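Local structure of lipoprotein (Clostridioides difficile, 7RAG) at the interface of chains A and B. The protein binds the CwlD amidase and allosterically activates it during spore formation, as the GerS lipoprotein of the LolA family. Numbering follows the deposited sequence. Chains: chain A/B, Lipoprotein.

The interface of chains A and B. Residues chain A 168-172; chain B 25-28.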
loop_
_atom_site.group_PDB
_atom_site.type_symbol
_atom_site.label_atom_id
_atom_site.label_comp_id
_atom_site.label_asym_id
_atom_site.label_seq_id
_atom_site.Cartn_x
_atom_site.Cartn_y
_atom_site.Cartn_z
ATOM N N TYR A 168 -8.973 15.167 24.026
ATOM C CA TYR A 168 -8.931 13.708 23.978
ATOM C C TYR A 168 -9.955 13.113 24.946
ATOM O O TYR A 168 -9.879 13.352 26.152
ATOM C CB TYR A 168 -7.527 13.211 24.321
ATOM C CG TYR A 168 -6.438 13.665 23.375
ATOM C CD1 TYR A 168 -6.042 12.873 22.295
ATOM C CD2 TYR A 168 -5.787 14.881 23.574
ATOM C CE1 TYR A 168 -5.037 13.296 21.432
ATOM C CE2 TYR A 168 -4.775 15.309 22.730
ATOM C CZ TYR A 168 -4.406 14.515 21.661
ATOM O OH TYR A 168 -3.409 14.960 20.828
ATOM N N LYS A 169 -10.887 12.320 24.420
ATOM C CA LYS A 169 -11.912 11.637 25.203
ATOM C C LYS A 169 -11.788 10.125 25.015
ATOM O O LYS A 169 -11.444 9.653 23.927
ATOM C CB LYS A 169 -13.337 12.100 24.787
ATOM C CG LYS A 169 -13.587 13.622 24.873
ATOM C CD LYS A 169 -13.977 14.070 26.282
ATOM C CE LYS A 169 -13.722 15.549 26.498
ATOM N NZ LYS A 169 -12.252 15.828 26.596
ATOM N N ASP A 170 -12.073 9.365 26.079
ATOM C CA ASP A 170 -12.162 7.900 26.029
ATOM C C ASP A 170 -10.820 7.256 25.690
ATOM O O ASP A 170 -10.771 6.300 24.909
ATOM C CB ASP A 170 -13.219 7.417 25.029
ATOM C CG ASP A 170 -14.598 7.994 25.281
ATOM O OD1 ASP A 170 -14.926 8.287 26.454
ATOM O OD2 ASP A 170 -15.362 8.145 24.294
ATOM N N PHE A 171 -9.734 7.755 26.288
ATOM C CA PHE A 171 -8.392 7.295 25.941
ATOM C C PHE A 171 -8.106 5.935 26.566
ATOM O O PHE A 171 -8.103 5.797 27.792
ATOM C CB PHE A 171 -7.336 8.294 26.397
ATOM C CG PHE A 171 -5.994 8.046 25.788
ATOM C CD1 PHE A 171 -5.648 8.635 24.577
ATOM C CD2 PHE A 171 -5.085 7.195 26.396
ATOM C CE1 PHE A 171 -4.415 8.398 24.002
ATOM C CE2 PHE A 171 -3.846 6.952 25.824
ATOM C CZ PHE A 171 -3.512 7.556 24.626
ATOM N N GLU A 172 -7.825 4.941 25.735
ATOM C CA GLU A 172 -7.409 3.632 26.216
ATOM C C GLU A 172 -6.147 3.209 25.475
ATOM O O GLU A 172 -5.936 3.602 24.325
ATOM C CB GLU A 172 -8.535 2.599 26.029
ATOM C CG GLU A 172 -8.882 2.335 24.569
ATOM C CD GLU A 172 -10.240 1.668 24.383
ATOM O OE1 GLU A 172 -11.113 1.835 25.269
ATOM O OE2 GLU A 172 -10.431 0.984 23.346
ATOM N N TYR B 25 -3.335 2.317 21.004
ATOM C CA TYR B 25 -4.169 3.245 21.748
ATOM C C TYR B 25 -5.334 3.651 20.875
ATOM O O TYR B 25 -5.312 3.496 19.654
ATOM C CB TYR B 25 -3.389 4.464 22.289
ATOM C CG TYR B 25 -3.131 5.634 21.362
ATOM C CD1 TYR B 25 -1.837 5.955 20.965
ATOM C CD2 TYR B 25 -4.160 6.465 20.941
ATOM C CE1 TYR B 25 -1.578 7.028 20.140
ATOM C CE2 TYR B 25 -3.909 7.535 20.114
ATOM C CZ TYR B 25 -2.613 7.808 19.719
ATOM O OH TYR B 25 -2.368 8.875 18.901
ATOM N N SER B 26 -6.372 4.145 21.524
ATOM C CA SER B 26 -7.554 4.553 20.794
ATOM C C SER B 26 -8.252 5.622 21.599
ATOM O O SER B 26 -8.346 5.524 22.825
ATOM C CB SER B 26 -8.504 3.382 20.551
ATOM O OG SER B 26 -9.324 3.645 19.426
ATOM N N CYS B 27 -8.755 6.632 20.908
ATOM C CA CYS B 27 -9.446 7.698 21.611
ATOM C C CYS B 27 -10.362 8.418 20.648
ATOM O O CYS B 27 -10.281 8.255 19.428
ATOM C CB CYS B 27 -8.474 8.683 22.261
ATOM S SG CYS B 27 -7.520 9.676 21.109
ATOM N N LYS B 28 -11.265 9.190 21.236
ATOM C CA LYS B 28 -12.108 10.134 20.529
ATOM C C LYS B 28 -11.438 11.505 20.625
ATOM O O LYS B 28 -10.987 11.906 21.704
ATOM C CB LYS B 28 -13.507 10.140 21.154
ATOM C CG LYS B 28 -14.650 10.512 20.237
ATOM C CD LYS B 28 -15.989 10.457 20.986
ATOM C CE LYS B 28 -16.372 11.811 21.572
ATOM N NZ LYS B 28 -17.790 11.818 22.031
#
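A:Phe171 holds CG anti to its backbone N (chi1 -166°), and B:Tyr25 holds CG between its backbone N and carbonyl carbon (chi1 82°), which brings the two aromatic side chains together on one face of a sheet built from both chains. Their axes cross obliquely: the CE1-CZ edge of the phenylalanine lies over a face of the tyrosine ring, above its CG and CD2, with A:Phe171 CE1 3.6 Å from B:Tyr25 CD2. The ring planes are turned by roughly 30°, an offset, tilted packing. B:Cys27 projects to the same face. B:Cys27 CB lies 3.7 Å from A:Phe171 CD1. B:Cys27 SG meets the edge of the A:Tyr168 ring in the ring plane, 3.7 Å from A:Tyr168 CD1.

Beneath this apolar row the backbones pair antiparallel. A:Lys169 and B:Lys28 exchange two hydrogen bonds, A:Lys169 N to B:Lys28 O and B:Lys28 N to A:Lys169 O, each 2.7 Å. A:Glu172 N gives to B:Ser26 O at 3.0 Å, and B:Ser26 N returns a bond to A:Glu172 O. Between the pairs A:Asp170 breaks the strand with a positive phi, a bulge of chain A. Its carboxylate runs alongside B:Lys28, pointing the same way, but A:Asp170 OD2 stays 5.0 Å from B:Lys28 NZ, so any electrostatic help is probably modest. With its two-fold twin, this edge-to-edge strand pairing probably helps hold a GerS dimer together in the complex with CwlD.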